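Local coordinates for penicillin binding protein transpeptidase domain protein (Escherichia coli, PDB 4BJQ) that is a fragment of a penicillin-binding protein, probably a small domain lying outside the core of the transpeptidase fold, and pairs with a second copy of itself, at residues 32-35 against 36-40; 7-10 against 11-15. All coordinates share one frame; numbering follows the deposited sequence.

Contact 1: 32-35 against 36-40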
ATOM      1  N   ILE A  32       2.450  11.376  15.447  1.00 24.06           N
ATOM      2  CA  ILE A  32       1.744  12.236  14.522  1.00 23.69           C
ATOM      3  C   ILE A  32       0.476  11.475  14.133  1.00 23.49           C
ATOM      4  O   ILE A  32       0.573  10.374  13.555  1.00 22.83           O
ATOM      5  CB  ILE A  32       2.577  12.526  13.240  1.00 23.51           C
ATOM      6  CG1 ILE A  32       3.942  13.143  13.588  1.00 23.72           C
ATOM      7  CG2 ILE A  32       1.810  13.470  12.306  1.00 22.87           C
ATOM      8  CD1 ILE A  32       4.956  13.143  12.411  1.00 24.11           C
ATOM      9  N   PRO A  33      -0.708  12.040  14.457  1.00 23.59           N
ATOM     10  CA  PRO A  33      -1.977  11.462  14.005  1.00 24.30           C
ATOM     11  C   PRO A  33      -1.888  11.047  12.524  1.00 24.44           C
ATOM     12  O   PRO A  33      -1.284  11.762  11.722  1.00 24.13           O
ATOM     13  CB  PRO A  33      -2.968  12.612  14.185  1.00 24.70           C
ATOM     14  CG  PRO A  33      -2.429  13.375  15.379  1.00 25.04           C
ATOM     15  CD  PRO A  33      -0.911  13.238  15.301  1.00 24.32           C
ATOM     16  N   LEU A  34      -2.455   9.900  12.174  1.00 24.87           N
ATOM     17  CA  LEU A  34      -2.346   9.390  10.803  1.00 25.80           C
ATOM     18  C   LEU A  34      -2.882  10.403   9.798  1.00 26.18           C
ATOM     19  O   LEU A  34      -2.285  10.609   8.743  1.00 25.54           O
ATOM     20  CB  LEU A  34      -3.077   8.054  10.657  1.00 25.88           C
ATOM     21  CG  LEU A  34      -2.730   7.179   9.436  1.00 27.00           C
ATOM     22  CD1 LEU A  34      -1.278   6.785   9.396  1.00 27.64           C
ATOM     23  CD2 LEU A  34      -3.596   5.940   9.442  1.00 28.32           C
ATOM     24  N   ASP A  35      -3.993  11.047  10.157  1.00 26.97           N
ATOM     25  CA  ASP A  35      -4.626  12.060   9.320  1.00 27.83           C
ATOM     26  C   ASP A  35      -3.705  13.239   9.033  1.00 27.46           C
ATOM     27  O   ASP A  35      -3.725  13.783   7.926  1.00 27.11           O
ATOM     28  CB  ASP A  35      -5.916  12.560   9.975  1.00 28.74           C
ATOM     29  CG  ASP A  35      -6.995  11.507  10.008  1.00 30.13           C
ATOM     30  OD1 ASP A  35      -6.892  10.517   9.249  1.00 31.05           O
ATOM     31  OD2 ASP A  35      -7.949  11.674  10.795  1.00 33.93           O
ATOM     32  N   GLN A  36      -2.911  13.635  10.025  1.00 27.33           N
ATOM     33  CA  GLN A  36      -1.931  14.708   9.829  1.00 27.55           C
ATOM     34  C   GLN A  36      -0.815  14.240   8.909  1.00 26.92           C
ATOM     35  O   GLN A  36      -0.389  14.966   8.008  1.00 26.53           O
ATOM     36  CB  GLN A  36      -1.313  15.147  11.160  1.00 27.95           C
ATOM     37  CG  GLN A  36      -1.989  16.325  11.831  1.00 30.33           C
ATOM     38  CD  GLN A  36      -1.351  16.682  13.174  1.00 32.65           C
ATOM     39  OE1 GLN A  36      -0.120  16.676  13.322  1.00 33.43           O
ATOM     40  NE2 GLN A  36      -2.192  16.996  14.159  1.00 33.15           N
ATOM     41  N   LEU A  37      -0.340  13.027   9.166  1.00 26.62           N
ATOM     42  CA  LEU A  37       0.758  12.428   8.402  1.00 26.88           C
ATOM     43  C   LEU A  37       0.375  12.307   6.931  1.00 27.02           C
ATOM     44  O   LEU A  37       1.141  12.709   6.055  1.00 26.82           O
ATOM     45  CB  LEU A  37       1.106  11.066   8.987  1.00 26.33           C
ATOM     46  CG  LEU A  37       2.297  10.259   8.463  1.00 27.69           C
ATOM     47  CD1 LEU A  37       3.587  11.049   8.613  1.00 28.82           C
ATOM     48  CD2 LEU A  37       2.379   8.928   9.225  1.00 26.74           C
ATOM     49  N   SER A  38      -0.822  11.768   6.684  1.00 27.85           N
ATOM     50  CA  SER A  38      -1.379  11.629   5.335  1.00 28.82           C
ATOM     51  C   SER A  38      -1.552  12.965   4.637  1.00 29.37           C
ATOM     52  O   SER A  38      -1.151  13.104   3.488  1.00 29.76           O
ATOM     53  CB  SER A  38      -2.724  10.900   5.362  1.00 28.65           C
ATOM     54  OG  SER A  38      -2.555   9.602   5.889  1.00 30.25           O
ATOM     55  N   ALA A  39      -2.151  13.932   5.335  1.00 30.32           N
ATOM     56  CA  ALA A  39      -2.363  15.275   4.793  1.00 31.25           C
ATOM     57  C   ALA A  39      -1.056  15.902   4.305  1.00 31.49           C
ATOM     58  O   ALA A  39      -0.999  16.430   3.198  1.00 31.62           O
ATOM     59  CB  ALA A  39      -3.048  16.178   5.825  1.00 31.53           C
ATOM     60  N   ARG A  40      -0.008  15.814   5.120  1.00 31.80           N
ATOM     61  CA  ARG A  40       1.290  16.386   4.766  1.00 32.30           C
ATOM     62  C   ARG A  40       1.927  15.685   3.564  1.00 32.58           C
ATOM     63  O   ARG A  40       2.553  16.336   2.717  1.00 32.78           O
ATOM     64  CB  ARG A  40       2.247  16.355   5.960  1.00 32.24           C
ATOM     65  CG  ARG A  40       3.557  17.073   5.709  1.00 31.99           C
ATOM     66  CD  ARG A  40       4.478  16.981   6.907  1.00 33.64           C
ATOM     67  NE  ARG A  40       5.850  17.376   6.582  1.00 33.50           N
ATOM     68  CZ  ARG A  40       6.262  18.638   6.483  1.00 34.74           C
ATOM     69  NH1 ARG A  40       5.415  19.645   6.673  1.00 34.55           N
ATOM     70  NH2 ARG A  40       7.525  18.899   6.191  1.00 34.62           N
TER
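The carbonyl oxygen of Leu34 is gripped twice by Ser38, in the first turn of helix 34-42, where Pro33 holds the N-cap position. The backbone bond, Ser38 N to Leu34 O, measures 2.8 Å and is nearly straight at the hydrogen (171°). Ser38 OG reaches the same oxygen at 3.0 Å and arrives from above the carbonyl plane. This second bond depends on the serine torsion: with OG beside its own backbone N (chi1 -61°), the hydroxyl folds back along the helix to donate to the oxygen one turn earlier. The bonds on either side of the backbone one in the i to i+4 series, Leu37 N to Pro33 O and Ala39 N to Asp35 O, are both 3.0 Å; Pro33 O also receives a weak, bent bond from Gln36 N.

On another side of the turn, Gln36 folds back over the residues that lead into the helix. Its extended chain runs beside the Pro33 ring and points the same way, bringing the amide alongside the ring's CG and CD edge. Ile32 instead crosses Gln36 at about a right angle, and the CG2 branch, anti to the backbone N of Ile32, is the one carried over to Gln36, 3.7 Å from its CB. Leu34 and Leu37 both pack on Ala27 of helix 19-30, and the buried Leu37 also meets Leu52 of strand 50-56. Ser38 packs on Ile17 of the second subunit. The first turn of helix 34-42 therefore lies between helix 19-30, strand 50-56 and the second subunit. Between the two leucines, the methyls Leu34 CD1 and Leu37 CD2 meet at 4.2 Å.

Contact 2: 7-10 against 11-15; sequences DPKE and VHDAG
Lys9 and Asp13 meet one turn apart on helix 8-13, where the exposed Asp13 marks the looser part of the contact and Lys9 also packs on Arg48 of the second subunit. The extended lysine chain slants across the carboxylate, with CE 3.8 Å from Asp13 OD2, but NZ stays 4.5 Å from that oxygen, beyond a salt bridge. Any attraction between the charges is therefore probably modest. The backbone is tighter: Asp13 N bonds to Lys9 O at 3.0 Å, as His12 N does to Pro8 O. Val11, by contrast, is buried, its CG2 methyl resting 3.6 Å from Asp7 O, the acceptor of the Val11 N bond. That branch lies beside the valine's own N because CG1 takes the anti place (chi1 -179°).

At the start of the helix, the N-cap Asp7 and Glu10 both turn to the second subunit: Asp7 forms a salt bridge with its Arg48, and Glu10 OE1 is hydrogen-bonded to its His73. Asp7 OD1 also accepts a weak 3.3 Å bond from Glu10 N. At the other end, Ala14 N bonds weakly to Glu10 O, and Gly15 N reaches His12 O at 2.8 Å. The result is a short helix with an aspartate N-cap and a C-terminal Schellman motif closed by Gly15 at positive phi.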
ATOM      1  N   ASP A   7      -1.403  -9.986  -9.164  1.00 23.77           N
ATOM      2  CA  ASP A   7       0.007 -10.239  -9.375  1.00 23.93           C
ATOM      3  C   ASP A   7       0.650 -10.128  -7.987  1.00 23.93           C
ATOM      4  O   ASP A   7       0.899  -9.017  -7.518  1.00 23.94           O
ATOM      5  CB  ASP A   7       0.572  -9.175 -10.327  1.00 23.59           C
ATOM      6  CG  ASP A   7       2.041  -9.398 -10.676  1.00 23.50           C
ATOM      7  OD1 ASP A   7       2.798  -9.995  -9.872  1.00 23.71           O
ATOM      8  OD2 ASP A   7       2.441  -8.958 -11.776  1.00 23.37           O
ATOM      9  N   PRO A   8       0.910 -11.271  -7.320  1.00 23.99           N
ATOM     10  CA  PRO A   8       1.421 -11.208  -5.950  1.00 24.01           C
ATOM     11  C   PRO A   8       2.719 -10.413  -5.813  1.00 24.20           C
ATOM     12  O   PRO A   8       2.890  -9.701  -4.815  1.00 23.67           O
ATOM     13  CB  PRO A   8       1.620 -12.677  -5.579  1.00 24.03           C
ATOM     14  CG  PRO A   8       0.582 -13.391  -6.405  1.00 24.51           C
ATOM     15  CD  PRO A   8       0.664 -12.664  -7.733  1.00 24.47           C
ATOM     16  N   LYS A   9       3.592 -10.500  -6.821  1.00 24.83           N
ATOM     17  CA  LYS A   9       4.864  -9.775  -6.813  1.00 25.18           C
ATOM     18  C   LYS A   9       4.677  -8.259  -6.783  1.00 24.72           C
ATOM     19  O   LYS A   9       5.390  -7.549  -6.055  1.00 24.72           O
ATOM     20  CB  LYS A   9       5.738 -10.177  -7.999  1.00 26.01           C
ATOM     21  CG  LYS A   9       7.209  -9.869  -7.764  1.00 28.28           C
ATOM     22  CD  LYS A   9       7.964  -9.618  -9.050  1.00 30.59           C
ATOM     23  CE  LYS A   9       9.377  -9.159  -8.723  1.00 32.68           C
ATOM     24  NZ  LYS A   9      10.145  -8.894  -9.950  1.00 35.21           N
ATOM     25  N   GLU A  10       3.720  -7.764  -7.562  1.00 24.03           N
ATOM     26  CA  GLU A  10       3.382  -6.340  -7.533  1.00 24.18           C
ATOM     27  C   GLU A  10       2.820  -5.872  -6.174  1.00 23.64           C
ATOM     28  O   GLU A  10       3.183  -4.796  -5.681  1.00 23.73           O
ATOM     29  CB  GLU A  10       2.448  -5.970  -8.698  1.00 24.21           C
ATOM     30  CG  GLU A  10       3.171  -5.981 -10.061  1.00 25.85           C
ATOM     31  CD  GLU A  10       2.261  -5.744 -11.264  1.00 27.79           C
ATOM     32  OE1 GLU A  10       1.016  -5.781 -11.105  1.00 26.99           O
ATOM     33  OE2 GLU A  10       2.809  -5.538 -12.379  1.00 27.83           O
ATOM     34  N   VAL A  11       1.967  -6.681  -5.553  1.00 23.02           N
ATOM     35  CA  VAL A  11       1.449  -6.343  -4.225  1.00 22.67           C
ATOM     36  C   VAL A  11       2.607  -6.198  -3.247  1.00 22.63           C
ATOM     37  O   VAL A  11       2.693  -5.214  -2.514  1.00 21.90           O
ATOM     38  CB  VAL A  11       0.442  -7.391  -3.693  1.00 22.46           C
ATOM     39  CG1 VAL A  11      -0.082  -6.973  -2.327  1.00 21.78           C
ATOM     40  CG2 VAL A  11      -0.725  -7.545  -4.664  1.00 23.18           C
ATOM     41  N   HIS A  12       3.511  -7.172  -3.269  1.00 23.38           N
ATOM     42  CA  HIS A  12       4.683  -7.150  -2.415  1.00 24.81           C
ATOM     43  C   HIS A  12       5.521  -5.878  -2.614  1.00 24.09           C
ATOM     44  O   HIS A  12       5.845  -5.200  -1.642  1.00 24.27           O
ATOM     45  CB  HIS A  12       5.507  -8.422  -2.617  1.00 25.45           C
ATOM     46  CG  HIS A  12       6.767  -8.460  -1.812  1.00 29.90           C
ATOM     47  ND1 HIS A  12       7.996  -8.110  -2.335  1.00 34.94           N
ATOM     48  CD2 HIS A  12       6.995  -8.822  -0.526  1.00 32.48           C
ATOM     49  CE1 HIS A  12       8.925  -8.247  -1.403  1.00 34.63           C
ATOM     50  NE2 HIS A  12       8.344  -8.680  -0.297  1.00 33.99           N
ATOM     51  N   ASP A  13       5.816  -5.543  -3.870  1.00 24.24           N
ATOM     52  CA  ASP A  13       6.663  -4.397  -4.219  1.00 24.40           C
ATOM     53  C   ASP A  13       6.033  -3.044  -3.831  1.00 24.03           C
ATOM     54  O   ASP A  13       6.728  -2.035  -3.728  1.00 23.72           O
ATOM     55  CB  ASP A  13       7.009  -4.404  -5.722  1.00 24.97           C
ATOM     56  CG  ASP A  13       7.862  -5.615  -6.141  1.00 27.28           C
ATOM     57  OD1 ASP A  13       8.490  -6.276  -5.283  1.00 30.54           O
ATOM     58  OD2 ASP A  13       7.914  -5.902  -7.356  1.00 29.47           O
ATOM     59  N   ALA A  14       4.720  -3.030  -3.624  1.00 23.46           N
ATOM     60  CA  ALA A  14       4.021  -1.843  -3.144  1.00 22.82           C
ATOM     61  C   ALA A  14       3.909  -1.829  -1.606  1.00 22.94           C
ATOM     62  O   ALA A  14       3.261  -0.935  -1.016  1.00 22.11           O
ATOM     63  CB  ALA A  14       2.648  -1.760  -3.784  1.00 22.71           C
ATOM     64  N   GLY A  15       4.516  -2.830  -0.968  1.00 21.83           N
ATOM     65  CA  GLY A  15       4.570  -2.894   0.483  1.00 22.21           C
ATOM     66  C   GLY A  15       3.825  -4.030   1.172  1.00 22.81           C
ATOM     67  O   GLY A  15       3.919  -4.171   2.403  1.00 23.78           O
TER

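Contact 2 comes first along the chain, in helix 8-13 after strand 2-6; contact 1 follows beyond helix 19-30, at the start of helix 34-42. Their centres lie about 24 Å apart on opposite sides of the chain's centre, with nearest atoms about 14 Å apart, so the two contacts do not touch. Contact 1 belongs to the compact part of the chain, against helix 19-30 and strand 50-56. Contact 2 sits on the N-terminal arm, and seven of its residues lie within reach of the second subunit. Contact 1 has a smaller share in the dimer. The arrangement is consistent with an arm that reaches across to the partner chain while helix 34-42 packs mainly at home.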